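Local coordinates for protein amino Transferase (PDB 3ELE) that probably transfers amino groups between amino acids and keto acids, using bound pyridoxal-5'-phosphate as its cofactor, as other class I and II aminotransferases do, at residues A84-L89 / D100-T105; V230-K235 / Y259-D264; Y244-S249 / K298-T303. All coordinates share one frame; numbering follows the deposited sequence.

Contact 1 (A84-L89 / D100-T105)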
ATOM      1  N   ALA A  84      -4.533  21.459  -2.278  1.00 33.45           N
ATOM      2  CA  ALA A  84      -3.374  21.926  -3.078  1.00 32.18           C
ATOM      3  C   ALA A  84      -3.308  21.317  -4.486  1.00 32.03           C
ATOM      4  O   ALA A  84      -2.939  22.013  -5.439  1.00 31.53           O
ATOM      5  CB  ALA A  84      -2.068  21.638  -2.343  1.00 32.89           C
ATOM      6  N   ILE A  85      -3.659  20.030  -4.604  1.00 31.04           N
ATOM      7  CA  ILE A  85      -3.710  19.334  -5.915  1.00 30.56           C
ATOM      8  C   ILE A  85      -4.933  19.813  -6.712  1.00 30.55           C
ATOM      9  O   ILE A  85      -4.794  20.112  -7.885  1.00 30.15           O
ATOM     10  CB  ILE A  85      -3.762  17.806  -5.774  1.00 30.95           C
ATOM     11  CG1 ILE A  85      -2.473  17.290  -5.150  1.00 30.28           C
ATOM     12  CG2 ILE A  85      -4.010  17.090  -7.155  1.00 28.81           C
ATOM     13  CD1 ILE A  85      -2.530  15.815  -4.758  1.00 28.51           C
ATOM     14  N   ALA A  86      -6.111  19.885  -6.083  1.00 30.29           N
ATOM     15  CA  ALA A  86      -7.328  20.375  -6.771  1.00 30.79           C
ATOM     16  C   ALA A  86      -7.094  21.765  -7.375  1.00 32.43           C
ATOM     17  O   ALA A  86      -7.381  21.980  -8.557  1.00 31.45           O
ATOM     18  CB  ALA A  86      -8.522  20.400  -5.822  1.00 31.00           C
ATOM     19  N   GLU A  87      -6.508  22.668  -6.573  1.00 34.45           N
ATOM     20  CA  GLU A  87      -6.210  24.051  -6.986  1.00 37.35           C
ATOM     21  C   GLU A  87      -5.143  24.154  -8.095  1.00 36.36           C
ATOM     22  O   GLU A  87      -5.260  25.003  -8.984  1.00 36.19           O
ATOM     23  CB  GLU A  87      -5.819  24.907  -5.765  1.00 37.50           C
ATOM     24  CG  GLU A  87      -7.001  25.111  -4.772  1.00 41.60           C
ATOM     25  CD  GLU A  87      -6.586  25.647  -3.383  1.00 43.06           C
ATOM     26  OE1 GLU A  87      -5.415  26.080  -3.207  1.00 52.90           O
ATOM     27  OE2 GLU A  87      -7.448  25.642  -2.460  1.00 52.91           O
ATOM     28  N   PHE A  88      -4.101  23.322  -8.006  1.00 35.60           N
ATOM     29  CA  PHE A  88      -3.063  23.235  -9.044  1.00 34.31           C
ATOM     30  C   PHE A  88      -3.657  22.737 -10.376  1.00 33.60           C
ATOM     31  O   PHE A  88      -3.320  23.267 -11.428  1.00 33.81           O
ATOM     32  CB  PHE A  88      -1.886  22.325  -8.617  1.00 34.59           C
ATOM     33  CG  PHE A  88      -0.951  21.973  -9.757  1.00 33.95           C
ATOM     34  CD1 PHE A  88      -0.038  22.910 -10.239  1.00 36.06           C
ATOM     35  CD2 PHE A  88      -1.039  20.735 -10.390  1.00 34.21           C
ATOM     36  CE1 PHE A  88       0.795  22.611 -11.334  1.00 36.60           C
ATOM     37  CE2 PHE A  88      -0.214  20.420 -11.480  1.00 36.57           C
ATOM     38  CZ  PHE A  88       0.701  21.353 -11.956  1.00 32.45           C
ATOM     39  N   LEU A  89      -4.476  21.687 -10.314  1.00 33.10           N
ATOM     40  CA  LEU A  89      -5.138  21.102 -11.504  1.00 32.77           C
ATOM     41  C   LEU A  89      -6.112  22.095 -12.165  1.00 31.85           C
ATOM     42  O   LEU A  89      -6.142  22.200 -13.387  1.00 31.76           O
ATOM     43  CB  LEU A  89      -5.861  19.786 -11.158  1.00 31.22           C
ATOM     44  CG  LEU A  89      -5.009  18.573 -10.747  1.00 31.02           C
ATOM     45  CD1 LEU A  89      -5.913  17.372 -10.296  1.00 22.15           C
ATOM     46  CD2 LEU A  89      -4.039  18.162 -11.856  1.00 27.38           C
ATOM     47  N   ASP A 100     -12.244  17.198  -2.038  1.00 30.38           N
ATOM     48  CA  ASP A 100     -13.023  15.950  -1.990  1.00 31.37           C
ATOM     49  C   ASP A 100     -13.108  15.142  -3.293  1.00 31.00           C
ATOM     50  O   ASP A 100     -13.723  14.084  -3.300  1.00 31.74           O
ATOM     51  CB  ASP A 100     -14.432  16.214  -1.425  1.00 31.00           C
ATOM     52  CG  ASP A 100     -14.405  16.690   0.016  1.00 36.22           C
ATOM     53  OD1 ASP A 100     -13.448  16.367   0.750  1.00 37.52           O
ATOM     54  OD2 ASP A 100     -15.354  17.384   0.427  1.00 41.98           O
ATOM     55  N   ASN A 101     -12.543  15.654  -4.389  1.00 31.31           N
ATOM     56  CA  ASN A 101     -12.432  14.909  -5.634  1.00 32.90           C
ATOM     57  C   ASN A 101     -11.162  14.017  -5.622  1.00 32.85           C
ATOM     58  O   ASN A 101     -11.006  13.195  -6.524  1.00 32.45           O
ATOM     59  CB  ASN A 101     -12.395  15.872  -6.852  1.00 34.91           C
ATOM     60  CG  ASN A 101     -13.745  16.507  -7.158  1.00 33.95           C
ATOM     61  OD1 ASN A 101     -13.903  17.715  -7.065  1.00 33.32           O
ATOM     62  ND2 ASN A 101     -14.713  15.696  -7.522  1.00 27.78           N
ATOM     63  N   LEU A 102     -10.284  14.166  -4.614  1.00 32.45           N
ATOM     64  CA  LEU A 102      -8.999  13.439  -4.540  1.00 32.35           C
ATOM     65  C   LEU A 102      -8.975  12.376  -3.458  1.00 32.84           C
ATOM     66  O   LEU A 102      -9.648  12.527  -2.430  1.00 33.04           O
ATOM     67  CB  LEU A 102      -7.835  14.413  -4.296  1.00 33.00           C
ATOM     68  CG  LEU A 102      -7.270  15.265  -5.442  1.00 33.68           C
ATOM     69  CD1 LEU A 102      -6.715  14.340  -6.532  1.00 31.75           C
ATOM     70  CD2 LEU A 102      -8.274  16.239  -6.014  1.00 35.52           C
ATOM     71  N   TYR A 103      -8.227  11.297  -3.719  1.00 31.55           N
ATOM     72  CA  TYR A 103      -7.958  10.234  -2.731  1.00 31.99           C
ATOM     73  C   TYR A 103      -6.459   9.969  -2.827  1.00 32.60           C
ATOM     74  O   TYR A 103      -6.004   9.524  -3.875  1.00 33.33           O
ATOM     75  CB  TYR A 103      -8.786   8.980  -3.033  1.00 31.39           C
ATOM     76  CG  TYR A 103      -8.610   7.849  -2.046  1.00 30.92           C
ATOM     77  CD1 TYR A 103      -7.551   6.961  -2.163  1.00 32.76           C
ATOM     78  CD2 TYR A 103      -9.500   7.650  -1.008  1.00 29.46           C
ATOM     79  CE1 TYR A 103      -7.365   5.920  -1.270  1.00 30.31           C
ATOM     80  CE2 TYR A 103      -9.320   6.617  -0.106  1.00 31.44           C
ATOM     81  CZ  TYR A 103      -8.253   5.745  -0.245  1.00 30.36           C
ATOM     82  OH  TYR A 103      -8.046   4.698   0.632  1.00 32.27           O
HETATM   83  N   MSE A 104      -5.706  10.241  -1.761  1.00 31.29           N
HETATM   84  CA  MSE A 104      -4.248  10.093  -1.781  1.00 33.00           C
HETATM   85  C   MSE A 104      -3.867   8.616  -1.651  1.00 33.71           C
HETATM   86  O   MSE A 104      -4.368   7.922  -0.771  1.00 33.13           O
HETATM   87  CB  MSE A 104      -3.567  10.921  -0.687  1.00 31.96           C
HETATM   88  CG  MSE A 104      -3.932  12.425  -0.701  1.00 31.40           C
HETATM   89 SE   MSE A 104      -3.717  13.290  -2.408  0.75 30.80          SE
HETATM   90  CE  MSE A 104      -1.795  13.138  -2.567  1.00 27.13           C
ATOM     91  N   THR A 105      -2.976   8.173  -2.535  1.00 33.21           N
ATOM     92  CA  THR A 105      -2.570   6.772  -2.634  1.00 34.43           C
ATOM     93  C   THR A 105      -1.059   6.610  -2.514  1.00 34.22           C
ATOM     94  O   THR A 105      -0.311   7.583  -2.524  1.00 32.91           O
ATOM     95  CB  THR A 105      -3.032   6.147  -3.975  1.00 34.36           C
ATOM     96  OG1 THR A 105      -2.368   6.811  -5.061  1.00 36.62           O
ATOM     97  CG2 THR A 105      -4.558   6.215  -4.148  1.00 34.06           C
TER

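Contact 2 (V230-K235 / Y259-D264)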
ATOM      1  N   VAL A 230      -0.824  17.264 -23.568  1.00 37.31           N
ATOM      2  CA  VAL A 230      -1.436  16.067 -23.008  1.00 34.82           C
ATOM      3  C   VAL A 230      -2.836  16.572 -22.584  1.00 34.01           C
ATOM      4  O   VAL A 230      -2.940  17.315 -21.614  1.00 33.65           O
ATOM      5  CB  VAL A 230      -0.642  15.519 -21.783  1.00 35.06           C
ATOM      6  CG1 VAL A 230      -1.268  14.229 -21.267  1.00 31.95           C
ATOM      7  CG2 VAL A 230       0.794  15.254 -22.163  1.00 34.82           C
ATOM      8  N   PRO A 231      -3.908  16.257 -23.346  1.00 31.71           N
ATOM      9  CA  PRO A 231      -5.242  16.727 -22.918  1.00 31.60           C
ATOM     10  C   PRO A 231      -5.691  16.175 -21.561  1.00 32.27           C
ATOM     11  O   PRO A 231      -5.466  14.996 -21.302  1.00 33.82           O
ATOM     12  CB  PRO A 231      -6.168  16.160 -24.006  1.00 30.50           C
ATOM     13  CG  PRO A 231      -5.337  15.968 -25.150  1.00 30.95           C
ATOM     14  CD  PRO A 231      -4.004  15.529 -24.618  1.00 31.37           C
ATOM     15  N   PHE A 232      -6.343  16.998 -20.732  1.00 32.33           N
ATOM     16  CA  PHE A 232      -6.848  16.550 -19.438  1.00 31.26           C
ATOM     17  C   PHE A 232      -8.199  15.866 -19.716  1.00 30.81           C
ATOM     18  O   PHE A 232      -9.213  16.528 -19.956  1.00 31.02           O
ATOM     19  CB  PHE A 232      -6.940  17.672 -18.397  1.00 31.90           C
ATOM     20  CG  PHE A 232      -6.851  17.154 -16.994  1.00 31.97           C
ATOM     21  CD1 PHE A 232      -5.608  16.847 -16.437  1.00 35.06           C
ATOM     22  CD2 PHE A 232      -7.987  16.889 -16.263  1.00 32.11           C
ATOM     23  CE1 PHE A 232      -5.519  16.321 -15.155  1.00 34.29           C
ATOM     24  CE2 PHE A 232      -7.901  16.370 -14.983  1.00 33.89           C
ATOM     25  CZ  PHE A 232      -6.670  16.078 -14.435  1.00 31.06           C
ATOM     26  N   VAL A 233      -8.187  14.540 -19.600  1.00 29.68           N
ATOM     27  CA  VAL A 233      -9.279  13.657 -20.081  1.00 30.35           C
ATOM     28  C   VAL A 233     -10.661  13.869 -19.456  1.00 30.20           C
ATOM     29  O   VAL A 233     -11.682  13.644 -20.131  1.00 31.06           O
ATOM     30  CB  VAL A 233      -8.863  12.161 -19.973  1.00 30.78           C
ATOM     31  CG1 VAL A 233      -9.931  11.225 -20.581  1.00 29.33           C
ATOM     32  CG2 VAL A 233      -7.526  11.931 -20.674  1.00 29.86           C
ATOM     33  N   THR A 234     -10.688  14.324 -18.199  1.00 30.41           N
ATOM     34  CA  THR A 234     -11.947  14.546 -17.462  1.00 31.70           C
ATOM     35  C   THR A 234     -12.811  15.602 -18.123  1.00 32.11           C
ATOM     36  O   THR A 234     -14.035  15.568 -17.984  1.00 31.76           O
ATOM     37  CB  THR A 234     -11.715  14.914 -15.964  1.00 31.92           C
ATOM     38  OG1 THR A 234     -11.101  16.206 -15.860  1.00 36.12           O
ATOM     39  CG2 THR A 234     -10.846  13.822 -15.263  1.00 26.08           C
ATOM     40  N   LYS A 235     -12.155  16.527 -18.844  1.00 32.13           N
ATOM     41  CA  LYS A 235     -12.840  17.574 -19.592  1.00 32.30           C
ATOM     42  C   LYS A 235     -13.562  17.083 -20.838  1.00 32.58           C
ATOM     43  O   LYS A 235     -14.431  17.796 -21.344  1.00 32.47           O
ATOM     44  CB  LYS A 235     -11.861  18.667 -20.013  1.00 31.18           C
ATOM     45  CG  LYS A 235     -11.135  19.311 -18.841  1.00 33.28           C
ATOM     46  CD  LYS A 235     -10.753  20.783 -19.140  1.00 39.60           C
ATOM     47  CE  LYS A 235      -9.864  20.937 -20.344  1.00 41.75           C
ATOM     48  NZ  LYS A 235      -9.372  22.344 -20.475  1.00 44.09           N
ATOM     49  N   TYR A 259      -2.299   9.608  -6.427  1.00 30.61           N
ATOM     50  CA  TYR A 259      -3.714   9.801  -6.158  1.00 30.46           C
ATOM     51  C   TYR A 259      -4.612   9.184  -7.199  1.00 30.56           C
ATOM     52  O   TYR A 259      -4.148   8.757  -8.267  1.00 29.46           O
ATOM     53  CB  TYR A 259      -4.064  11.301  -6.012  1.00 30.76           C
ATOM     54  CG  TYR A 259      -3.807  12.195  -7.227  1.00 31.82           C
ATOM     55  CD1 TYR A 259      -4.668  12.181  -8.345  1.00 36.80           C
ATOM     56  CD2 TYR A 259      -2.736  13.100  -7.242  1.00 32.66           C
ATOM     57  CE1 TYR A 259      -4.453  13.010  -9.451  1.00 35.43           C
ATOM     58  CE2 TYR A 259      -2.525  13.954  -8.349  1.00 35.57           C
ATOM     59  CZ  TYR A 259      -3.393  13.897  -9.443  1.00 33.72           C
ATOM     60  OH  TYR A 259      -3.198  14.709 -10.538  1.00 37.41           O
ATOM     61  N   VAL A 260      -5.889   9.115  -6.818  1.00 31.43           N
ATOM     62  CA  VAL A 260      -7.006   8.770  -7.675  1.00 32.39           C
ATOM     63  C   VAL A 260      -7.891  10.034  -7.643  1.00 31.47           C
ATOM     64  O   VAL A 260      -8.257  10.529  -6.563  1.00 31.32           O
ATOM     65  CB  VAL A 260      -7.813   7.554  -7.206  1.00 34.02           C
ATOM     66  CG1 VAL A 260      -9.064   7.380  -8.092  1.00 33.17           C
ATOM     67  CG2 VAL A 260      -6.944   6.275  -7.257  1.00 34.94           C
ATOM     68  N   LEU A 261      -8.220  10.542  -8.825  1.00 29.70           N
ATOM     69  CA  LEU A 261      -9.049  11.728  -8.968  1.00 30.50           C
ATOM     70  C   LEU A 261     -10.420  11.251  -9.418  1.00 29.95           C
ATOM     71  O   LEU A 261     -10.521  10.574 -10.455  1.00 30.22           O
ATOM     72  CB  LEU A 261      -8.417  12.651 -10.000  1.00 30.44           C
ATOM     73  CG  LEU A 261      -9.114  13.922 -10.456  1.00 32.04           C
ATOM     74  CD1 LEU A 261      -9.452  14.825  -9.307  1.00 27.55           C
ATOM     75  CD2 LEU A 261      -8.209  14.602 -11.481  1.00 30.52           C
ATOM     76  N   VAL A 262     -11.451  11.569  -8.627  1.00 30.99           N
ATOM     77  CA  VAL A 262     -12.865  11.192  -8.913  1.00 29.94           C
ATOM     78  C   VAL A 262     -13.696  12.483  -9.190  1.00 30.50           C
ATOM     79  O   VAL A 262     -14.181  13.109  -8.241  1.00 29.86           O
ATOM     80  CB  VAL A 262     -13.491  10.377  -7.749  1.00 30.16           C
ATOM     81  CG1 VAL A 262     -14.914   9.919  -8.100  1.00 23.06           C
ATOM     82  CG2 VAL A 262     -12.646   9.147  -7.416  1.00 29.39           C
ATOM     83  N   PRO A 263     -13.886  12.872 -10.478  1.00 30.55           N
ATOM     84  CA  PRO A 263     -14.679  14.088 -10.800  1.00 30.94           C
ATOM     85  C   PRO A 263     -16.131  14.047 -10.326  1.00 31.79           C
ATOM     86  O   PRO A 263     -16.686  12.969 -10.149  1.00 31.54           O
ATOM     87  CB  PRO A 263     -14.640  14.142 -12.345  1.00 29.96           C
ATOM     88  CG  PRO A 263     -13.489  13.297 -12.728  1.00 30.77           C
ATOM     89  CD  PRO A 263     -13.395  12.230 -11.708  1.00 31.61           C
ATOM     90  N   ASP A 264     -16.726  15.220 -10.136  1.00 33.92           N
ATOM     91  CA  ASP A 264     -18.136  15.326  -9.780  1.00 33.78           C
ATOM     92  C   ASP A 264     -19.043  14.856 -10.925  1.00 33.06           C
ATOM     93  O   ASP A 264     -20.123  14.346 -10.656  1.00 32.13           O
ATOM     94  CB  ASP A 264     -18.530  16.764  -9.350  1.00 35.25           C
ATOM     95  CG  ASP A 264     -18.056  17.131  -7.943  1.00 40.53           C
ATOM     96  OD1 ASP A 264     -17.374  16.335  -7.256  1.00 42.45           O
ATOM     97  OD2 ASP A 264     -18.387  18.259  -7.512  1.00 51.08           O
TER

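Contact 3 (Y244-S249 / K298-T303). With PLP (pyridoxal-5'-phosphate), chain E; EDO (1,2-ethanediol), chain F.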
ATOM      1  N   TYR A 244      -2.589   9.039 -10.861  1.00 32.46           N
ATOM      2  CA  TYR A 244      -1.375   9.788 -10.969  1.00 33.56           C
ATOM      3  C   TYR A 244      -0.424   9.411  -9.828  1.00 33.90           C
ATOM      4  O   TYR A 244      -0.838   8.832  -8.827  1.00 34.43           O
ATOM      5  CB  TYR A 244      -1.735  11.281 -10.942  1.00 33.57           C
ATOM      6  CG  TYR A 244      -0.538  12.174 -11.143  1.00 32.15           C
ATOM      7  CD1 TYR A 244       0.004  12.379 -12.425  1.00 33.10           C
ATOM      8  CD2 TYR A 244       0.121  12.748 -10.044  1.00 35.25           C
ATOM      9  CE1 TYR A 244       1.133  13.168 -12.610  1.00 30.71           C
ATOM     10  CE2 TYR A 244       1.256  13.542 -10.218  1.00 29.45           C
ATOM     11  CZ  TYR A 244       1.754  13.757 -11.497  1.00 31.94           C
ATOM     12  OH  TYR A 244       2.876  14.545 -11.643  1.00 28.30           O
ATOM     13  N   SER A 245       0.858   9.664 -10.040  1.00 34.00           N
ATOM     14  CA  SER A 245       1.859   9.542  -8.999  1.00 33.84           C
ATOM     15  C   SER A 245       3.007  10.500  -9.290  1.00 33.69           C
ATOM     16  O   SER A 245       3.164  10.966 -10.418  1.00 32.71           O
ATOM     17  CB  SER A 245       2.363   8.112  -8.855  1.00 34.79           C
ATOM     18  OG  SER A 245       3.323   7.777  -9.838  1.00 38.16           O
ATOM     19  N   TYR A 246       3.800  10.768  -8.255  1.00 34.63           N
ATOM     20  CA  TYR A 246       4.976  11.645  -8.337  1.00 34.35           C
ATOM     21  C   TYR A 246       6.277  10.866  -8.593  1.00 35.04           C
ATOM     22  O   TYR A 246       7.365  11.414  -8.425  1.00 35.22           O
ATOM     23  CB  TYR A 246       5.051  12.529  -7.079  1.00 34.85           C
ATOM     24  CG  TYR A 246       3.847  13.437  -6.966  1.00 34.49           C
ATOM     25  CD1 TYR A 246       2.676  12.996  -6.338  1.00 35.51           C
ATOM     26  CD2 TYR A 246       3.849  14.719  -7.528  1.00 37.20           C
ATOM     27  CE1 TYR A 246       1.548  13.807  -6.252  1.00 38.26           C
ATOM     28  CE2 TYR A 246       2.700  15.560  -7.435  1.00 35.28           C
ATOM     29  CZ  TYR A 246       1.560  15.084  -6.802  1.00 35.73           C
ATOM     30  OH  TYR A 246       0.419  15.853  -6.685  1.00 33.75           O
ATOM     31  N   SER A 247       6.152   9.606  -9.047  1.00 36.35           N
ATOM     32  CA  SER A 247       7.289   8.732  -9.316  1.00 37.02           C
ATOM     33  C   SER A 247       8.199   9.264 -10.430  1.00 37.85           C
ATOM     34  O   SER A 247       9.415   9.158 -10.316  1.00 36.72           O
ATOM     35  CB  SER A 247       6.820   7.304  -9.632  1.00 36.79           C
ATOM     36  OG  SER A 247       6.051   6.755  -8.548  1.00 40.50           O
ATOM     37  N   LYS A 248       7.614   9.852 -11.473  1.00 38.38           N
ATOM     38  CA  LYS A 248       8.383  10.402 -12.614  1.00 37.99           C
ATOM     39  C   LYS A 248       8.572  11.911 -12.584  1.00 37.29           C
ATOM     40  O   LYS A 248       9.669  12.416 -12.896  1.00 35.00           O
ATOM     41  CB  LYS A 248       7.735   9.995 -13.939  1.00 38.09           C
ATOM     42  CG  LYS A 248       7.995   8.560 -14.338  1.00 43.16           C
ATOM     43  CD  LYS A 248       7.085   7.561 -13.678  1.00 48.25           C
ATOM     44  CE  LYS A 248       7.620   6.142 -13.785  1.00 52.02           C
ATOM     45  NZ  LYS A 248       6.716   5.202 -13.080  1.00 56.84           N
ATOM     46  N   SER A 249       7.503  12.622 -12.225  1.00 37.00           N
ATOM     47  CA  SER A 249       7.488  14.084 -12.173  1.00 37.35           C
ATOM     48  C   SER A 249       8.484  14.634 -11.148  1.00 37.34           C
ATOM     49  O   SER A 249       9.229  15.537 -11.460  1.00 37.77           O
ATOM     50  CB  SER A 249       6.063  14.604 -11.917  1.00 37.47           C
ATOM     51  OG  SER A 249       5.609  14.251 -10.636  1.00 40.90           O
ATOM     52  N   LYS A 298       3.797  21.840  -1.043  1.00 38.05           N
ATOM     53  CA  LYS A 298       4.769  22.826  -1.513  1.00 39.62           C
ATOM     54  C   LYS A 298       5.494  22.521  -2.847  1.00 39.60           C
ATOM     55  O   LYS A 298       6.347  23.321  -3.266  1.00 38.03           O
ATOM     56  CB  LYS A 298       5.802  23.072  -0.394  1.00 40.92           C
ATOM     57  CG  LYS A 298       5.125  23.417   0.943  1.00 44.82           C
ATOM     58  CD  LYS A 298       5.971  24.271   1.862  1.00 51.37           C
ATOM     59  CE  LYS A 298       5.175  24.708   3.109  1.00 51.99           C
ATOM     60  NZ  LYS A 298       3.951  25.534   2.790  1.00 55.73           N
ATOM     61  N   CYS A 299       5.117  21.423  -3.517  1.00 38.85           N
ATOM     62  CA  CYS A 299       5.751  20.945  -4.761  1.00 39.63           C
ATOM     63  C   CYS A 299       4.826  20.851  -5.974  1.00 39.09           C
ATOM     64  O   CYS A 299       5.138  20.154  -6.948  1.00 40.24           O
ATOM     65  CB  CYS A 299       6.369  19.572  -4.491  1.00 40.68           C
ATOM     66  SG  CYS A 299       7.637  19.657  -3.262  1.00 44.80           S
ATOM     67  N   GLN A 300       3.713  21.580  -5.942  1.00 38.00           N
ATOM     68  CA  GLN A 300       2.742  21.566  -7.041  1.00 37.14           C
ATOM     69  C   GLN A 300       3.357  22.329  -8.201  1.00 37.15           C
ATOM     70  O   GLN A 300       3.783  23.451  -8.015  1.00 37.41           O
ATOM     71  CB  GLN A 300       1.423  22.211  -6.605  1.00 35.71           C
ATOM     72  CG  GLN A 300       0.727  21.466  -5.484  1.00 33.81           C
ATOM     73  CD  GLN A 300       0.382  20.066  -5.894  1.00 33.62           C
ATOM     74  OE1 GLN A 300      -0.232  19.856  -6.943  1.00 30.02           O
ATOM     75  NE2 GLN A 300       0.843  19.089  -5.120  1.00 34.95           N
ATOM     76  N   GLY A 301       3.448  21.692  -9.368  1.00 37.71           N
ATOM     77  CA  GLY A 301       4.065  22.281 -10.558  1.00 38.11           C
ATOM     78  C   GLY A 301       5.538  21.926 -10.703  1.00 38.73           C
ATOM     79  O   GLY A 301       6.051  21.942 -11.819  1.00 39.67           O
ATOM     80  N   ALA A 302       6.209  21.587  -9.596  1.00 38.15           N
ATOM     81  CA  ALA A 302       7.630  21.268  -9.595  1.00 37.74           C
ATOM     82  C   ALA A 302       7.915  19.960 -10.319  1.00 38.31           C
ATOM     83  O   ALA A 302       7.149  18.988 -10.211  1.00 37.11           O
ATOM     84  CB  ALA A 302       8.168  21.192  -8.168  1.00 38.09           C
ATOM     85  N   THR A 303       8.995  19.963 -11.096  1.00 38.35           N
ATOM     86  CA  THR A 303       9.470  18.774 -11.791  1.00 39.47           C
ATOM     87  C   THR A 303      10.994  18.783 -11.817  1.00 40.08           C
ATOM     88  O   THR A 303      11.621  19.840 -11.631  1.00 39.51           O
ATOM     89  CB  THR A 303       8.972  18.696 -13.267  1.00 39.66           C
ATOM     90  OG1 THR A 303       9.425  19.849 -13.984  1.00 40.59           O
ATOM     91  CG2 THR A 303       7.446  18.608 -13.364  1.00 38.56           C
TER
HETATM   92  N1  PLP E 500       1.942   3.087 -15.102  1.00 37.68           N
HETATM   93  C2  PLP E 500       2.946   3.020 -16.070  1.00 36.80           C
HETATM   94  C2A PLP E 500       2.571   3.081 -17.516  1.00 37.04           C
HETATM   95  C3  PLP E 500       4.300   2.927 -15.686  1.00 38.88           C
HETATM   96  O3  PLP E 500       5.295   2.879 -16.632  1.00 31.83           O
HETATM   97  C4  PLP E 500       4.649   2.859 -14.317  1.00 45.59           C
HETATM   98  C4A PLP E 500       6.034   2.317 -14.009  1.00 49.92           C
HETATM   99  O4A PLP E 500       6.214   1.102 -13.920  1.00 55.32           O
HETATM  100  C5  PLP E 500       3.604   2.931 -13.347  1.00 44.80           C
HETATM  101  C6  PLP E 500       2.250   3.041 -13.753  1.00 35.02           C
HETATM  102  C5A PLP E 500       3.858   2.835 -11.857  1.00 40.76           C
HETATM  103  O4P PLP E 500       4.050   4.070 -11.241  1.00 41.95           O
HETATM  104  P   PLP E 500       4.186   4.083  -9.635  1.00 42.04           P
HETATM  105  O1P PLP E 500       3.578   5.342  -9.085  1.00 36.27           O
HETATM  106  O2P PLP E 500       5.641   4.118  -9.268  1.00 39.54           O
HETATM  107  O3P PLP E 500       3.537   2.894  -9.005  1.00 30.73           O
HETATM  108  C1  EDO F 501       2.658  18.013 -10.616  1.00 38.14           C
HETATM  109  O1  EDO F 501       2.679  18.867  -9.469  1.00 28.77           O
HETATM  110  C2  EDO F 501       3.350  18.759 -11.739  1.00 41.65           C
HETATM  111  O2  EDO F 501       4.764  18.701 -11.553  1.00 40.89           O
HETATM  112  O   HOH W   1       0.244  17.813  -8.529  1.00 30.80           O

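Contact 1 (A84-L89 / D100-T105)
In the large, PLP-binding domain of a class I and II aminotransferase a mixed seven-stranded sheet is packed between helices, and here Ile-85 of helix 79-93 meets Leu-102 and Met-104 of strand 102-105, one of the sheet's two edge strands. The axes of the two short segments approach to 10.1 Å at 117°, and between these segments no hydrogen bond forms; apolar side chains make the contact. Ile-85 uses both of its branches. With chi1 at -65°, CG1 lies beside the backbone N and CG2 falls anti to it; this CG2 is 3.9 Å from CD1 of Leu-102, the two side chains crossing at a slant. The longer branch reaches toward Met-104, a selenomethionine, tip to tip: CD1 of Ile-85 stands 3.5 Å from CE of Met-104 and 3.6 Å from its SE. The selenomethionine chain, bent at chi2 and chi3, turns its end back to this methyl. At the next residue, CB of Ala-86 touches CD2 of Leu-102 at 4.2 Å, a lighter contact. Replacing Ile-85 with an alanine would probably take this apolar neighbour from Met-104 CE and Leu-102 CD1 and open a gap between helix and sheet edge. Tyr-259 of the adjoining strand 258-261 also packs on Ile-85 and Leu-102, while on the strand's other side Tyr-103 reaches Val-276 and Cys-277 of helix 269-282.

Contact 2 (V230-K235 / Y259-D264)
Phe-232 presents the edge of its ring to Leu-261, whose methyl CD2 sits near the ring plane, 3.6 Å from CZ and 3.9 Å from CE2 of Phe-232. The contact belongs to the large domain of the aminotransferase fold: it brings the connection between strands 213-217 and 240-245 against strand 258-261 of the central mixed sheet and the residues that follow it. The two side chains point at one another from their segments, and a chi1 of 175° sets CG of Leu-261 anti to its own nitrogen, extending the branched end toward the ring. Leu-261 meets the rim of the Phe-232 ring, which also stacks with the ring of His-93, while Leu-89 of helix 79-93 touches both Phe-232 and Leu-261. Phe-97 likewise reaches Phe-232, Leu-261 and Thr-234. Two residues on, in the short 3-10 turn 233-235, Thr-234 lies obliquely against Pro-263. That turn is closed by the bond from Lys-235 N to Phe-232 O, 3.1 Å long. Thr-234 offers carbon, not oxygen, to the proline: its CG2 lies 3.7 Å from CG of Pro-263.

Contact 3 (Y244-S249 / K298-T303)
The Tyr-246 ring and the Gln-300 amide have their planes 80° apart, with OH of Tyr-246 3.6 Å from NE2 of Gln-300. One face of the Tyr-246 ring is covered by CE2 of Tyr-244, 3.6 Å above the plane and over the ring centre, while O1 of a bound 1,2-ethanediol lies at the edge, in plane. CE1 of Tyr-246 lies at the edge of the Tyr-244 ring. The Gln-300 chain bends at chi2 (-61°), and its NE2 is hydrogen-bonded to the backbone O of Ile-296. Gln-300 OE1 accepts a bond of 2.6 Å from a water that is also hydrogen-bonded to Tyr-246 OH and ethanediol O1. The diol, probably from the crystallisation liquor, takes a nearly straight bond from Gly-301 N to O1 (170°), within the type II turn from Cys-299 to Ala-302. Segment 244-249 runs from a sheet strand into the cofactor-binding loop of the aminotransferase fold. Ser-245 OG donates to PLP O1P at 2.6 Å, and Ser-247 OG lies within bonding distance of both O1P and O2P, either of which could take its proton. Lys-248 NZ stands 3.1 Å from PLP C4A with no covalent link modelled, a placement like that of the family's Schiff-base lysine. Ser-249 OG donates to Tyr-244 OH at 2.9 Å, a hydroxyl also hydrogen-bonded to Glu-222 OE1, and Ser-249 O receives a CA-H...O contact from Thr-303 CA at 3.3 Å.

All three contacts reach the same mixed sheet, and of the three only contact 3 holds PLP-pocket residues. Contacts 1 and 2, with centres 10 Å apart, use neighbouring strands: Asn-101 O lies 2.7 Å from Val-262 N, a probable hydrogen bond. Contacts 2 and 3 share the next pair, where Tyr-259 N probably bonds Tyr-244 O at 2.9 Å. Helix 79-93 of contact 1 also touches contact 3, with Ile-85 CD1 3.5 Å from Tyr-246 OH and Phe-88 CB 3.4 Å from Gln-300 OE1. The Met-104 side chain of contact 1 stays about 11 Å from a bound PLP.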